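Long-range contact in OBody AM2EP06 (Pyrobaculum aerophilum, PDB 4GN4), which binds hen egg-white lysozyme as an engineered OB-fold protein and probably inhibits the enzyme: residues Glu12-Asn16 with Thr93-Ile97. Residues are numbered along the deposited sequence; the frame is centred on the assembly and turned at random.
Sequences EITPN and TGVEI
Residues Glu12-Asn16 belong to the loop before strand 21-33. They cross the start of strand 95-99 steeply: the CA 13 to 15 and CA 93 to 97 directions lie 107° apart. Pro15 and Val95 have the nearest CA atoms, 5.7 Å apart. Ile13 is extended (phi/psi -81/105) and points toward the strand in an m,m rotamer. Its CG2 lies 3.8 Å from Val95 CG2 and 4.5 Å from Ile97 CG1. Ile13 also touches Val22, Val24 and Val83, so the loop lies across one end of the OB barrel with Ile13 entering its apolar interior. Thr14 turns its side chain away, but its backbone C is 3.2 Å from Val95 CG1. Thr14 OG1 accepts a weak hydrogen bond from Asn16 N (3.4 Å), at the start of the 3-10 segment that opens at Pro15. Pro15 CD packs on Val95 CG1 (3.8 Å), and Pro15 CG makes van der Waals contact with Thr93 O (3.5 Å). Val95 chi1 m sets CG1 against Thr14 and Pro15, CG2 against Ile13. Gly94 has a positive phi (72°), which favours glycine. The contact is mainly apolar, and its polar link is indirect: one water donates to Ile13 O (2.7 Å) and Thr93 O (2.8 Å), joining two acceptors that could not bond each other.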
ATOM      1  N   GLU A  12      -6.714  14.868 -16.167  1.00 28.19           N
ATOM      2  CA  GLU A  12      -6.741  16.297 -15.743  1.00 28.12           C
ATOM      3  C   GLU A  12      -6.407  16.357 -14.261  1.00 26.57           C
ATOM      4  O   GLU A  12      -6.296  17.474 -13.743  1.00 27.39           O
ATOM      5  CB  GLU A  12      -8.123  16.927 -15.970  1.00 28.38           C
ATOM      6  CG  GLU A  12      -8.421  17.022 -17.439  1.00 31.06           C
ATOM      7  CD  GLU A  12      -9.773  17.555 -17.708  1.00 33.52           C
ATOM      8  OE1 GLU A  12     -10.745  17.113 -17.108  1.00 32.64           O
ATOM      9  OE2 GLU A  12      -9.868  18.435 -18.559  1.00 42.38           O
ATOM     10  N   ILE A  13      -6.264  15.188 -13.593  1.00 24.96           N
ATOM     11  CA  ILE A  13      -5.957  15.195 -12.137  1.00 24.26           C
ATOM     12  C   ILE A  13      -4.448  15.433 -12.020  1.00 26.81           C
ATOM     13  O   ILE A  13      -3.633  14.550 -12.331  1.00 26.65           O
ATOM     14  CB  ILE A  13      -6.416  13.888 -11.378  1.00 24.29           C
ATOM     15  CG1 ILE A  13      -7.946  13.606 -11.546  1.00 23.33           C
ATOM     16  CG2 ILE A  13      -6.070  14.027  -9.859  1.00 21.51           C
ATOM     17  CD1 ILE A  13      -8.910  14.743 -11.121  1.00 22.83           C
ATOM     18  N   THR A  14      -4.072  16.645 -11.629  1.00 28.05           N
ATOM     19  CA  THR A  14      -2.647  17.057 -11.582  1.00 27.83           C
ATOM     20  C   THR A  14      -2.336  17.604 -10.184  1.00 27.62           C
ATOM     21  O   THR A  14      -3.221  17.958  -9.435  1.00 25.96           O
ATOM     22  CB  THR A  14      -2.363  18.210 -12.607  1.00 30.68           C
ATOM     23  OG1 THR A  14      -3.105  19.365 -12.165  1.00 30.39           O
ATOM     24  CG2 THR A  14      -2.789  17.773 -14.067  1.00 32.67           C
ATOM     25  N   PRO A  15      -1.040  17.723  -9.841  1.00 29.02           N
ATOM     26  CA  PRO A  15      -0.691  18.207  -8.505  1.00 29.53           C
ATOM     27  C   PRO A  15      -1.266  19.596  -8.224  1.00 31.57           C
ATOM     28  O   PRO A  15      -1.482  19.969  -7.049  1.00 32.65           O
ATOM     29  CB  PRO A  15       0.853  18.217  -8.523  1.00 31.88           C
ATOM     30  CG  PRO A  15       1.201  17.141  -9.592  1.00 33.69           C
ATOM     31  CD  PRO A  15       0.118  17.263 -10.638  1.00 28.51           C
ATOM     32  N   ASN A  16      -1.571  20.348  -9.292  1.00 31.38           N
ATOM     33  CA  ASN A  16      -2.045  21.744  -9.137  1.00 33.15           C
ATOM     34  C   ASN A  16      -3.494  21.781  -8.625  1.00 32.69           C
ATOM     35  O   ASN A  16      -3.972  22.830  -8.176  1.00 33.32           O
ATOM     36  CB  ASN A  16      -1.973  22.537 -10.447  1.00 34.10           C
ATOM     37  CG  ASN A  16      -2.015  24.005 -10.197  1.00 39.33           C
ATOM     38  OD1 ASN A  16      -1.333  24.499  -9.271  1.00 40.93           O
ATOM     39  ND2 ASN A  16      -2.777  24.748 -11.006  1.00 39.64           N
ATOM     40  N   THR A  93       3.549  11.574 -12.580  1.00 52.53           N
ATOM     41  CA  THR A  93       2.190  12.219 -12.393  1.00 49.67           C
ATOM     42  C   THR A  93       1.873  12.849 -11.013  1.00 45.90           C
ATOM     43  O   THR A  93       1.241  13.930 -10.946  1.00 45.52           O
ATOM     44  CB  THR A  93       1.027  11.227 -12.665  1.00 47.29           C
ATOM     45  OG1 THR A  93       1.060  10.190 -11.655  1.00 50.68           O
ATOM     46  CG2 THR A  93       1.102  10.633 -14.086  1.00 51.35           C
ATOM     47  N   GLY A  94       2.273  12.170  -9.927  1.00 42.68           N
ATOM     48  CA  GLY A  94       2.371  12.831  -8.621  1.00 38.88           C
ATOM     49  C   GLY A  94       1.028  13.148  -7.988  1.00 34.61           C
ATOM     50  O   GLY A  94       0.934  14.132  -7.282  1.00 35.56           O
ATOM     51  N   VAL A  95      -0.000  12.330  -8.164  1.00 28.81           N
ATOM     52  CA  VAL A  95      -1.287  12.628  -7.476  1.00 26.55           C
ATOM     53  C   VAL A  95      -1.948  11.324  -6.950  1.00 26.28           C
ATOM     54  O   VAL A  95      -1.739  10.217  -7.477  1.00 25.10           O
ATOM     55  CB  VAL A  95      -2.326  13.347  -8.413  1.00 27.07           C
ATOM     56  CG1 VAL A  95      -1.933  14.714  -8.794  1.00 29.42           C
ATOM     57  CG2 VAL A  95      -2.577  12.428  -9.682  1.00 25.43           C
ATOM     58  N   GLU A  96      -2.714  11.492  -5.896  1.00 24.66           N
ATOM     59  CA  GLU A  96      -3.660  10.480  -5.436  1.00 26.10           C
ATOM     60  C   GLU A  96      -4.965  11.160  -5.038  1.00 25.84           C
ATOM     61  O   GLU A  96      -5.031  12.408  -4.957  1.00 27.15           O
ATOM     62  CB  GLU A  96      -3.057   9.593  -4.310  1.00 27.19           C
ATOM     63  CG  GLU A  96      -2.206  10.354  -3.430  1.00 32.36           C
ATOM     64  CD  GLU A  96      -1.285   9.581  -2.433  1.00 33.84           C
ATOM     65  OE1 GLU A  96      -0.359   8.771  -2.714  1.00 33.38           O
ATOM     66  OE2 GLU A  96      -1.395  10.026  -1.303  1.00 29.79           O
ATOM     67  N   ILE A  97      -6.003  10.369  -4.825  1.00 23.68           N
ATOM     68  CA  ILE A  97      -7.290  10.887  -4.453  1.00 24.73           C
ATOM     69  C   ILE A  97      -7.664  10.170  -3.149  1.00 26.23           C
ATOM     70  O   ILE A  97      -7.602   8.950  -3.029  1.00 26.09           O
ATOM     71  CB  ILE A  97      -8.351  10.628  -5.521  1.00 24.76           C
ATOM     72  CG1 ILE A  97      -8.075  11.507  -6.743  1.00 22.96           C
ATOM     73  CG2 ILE A  97      -9.774  10.941  -4.910  1.00 25.84           C
ATOM     74  CD1 ILE A  97      -9.109  11.193  -7.911  1.00 24.83           C
TER
HETATM   75  O   HOH W   1      -0.902  14.563 -12.633  0.78 26.65           O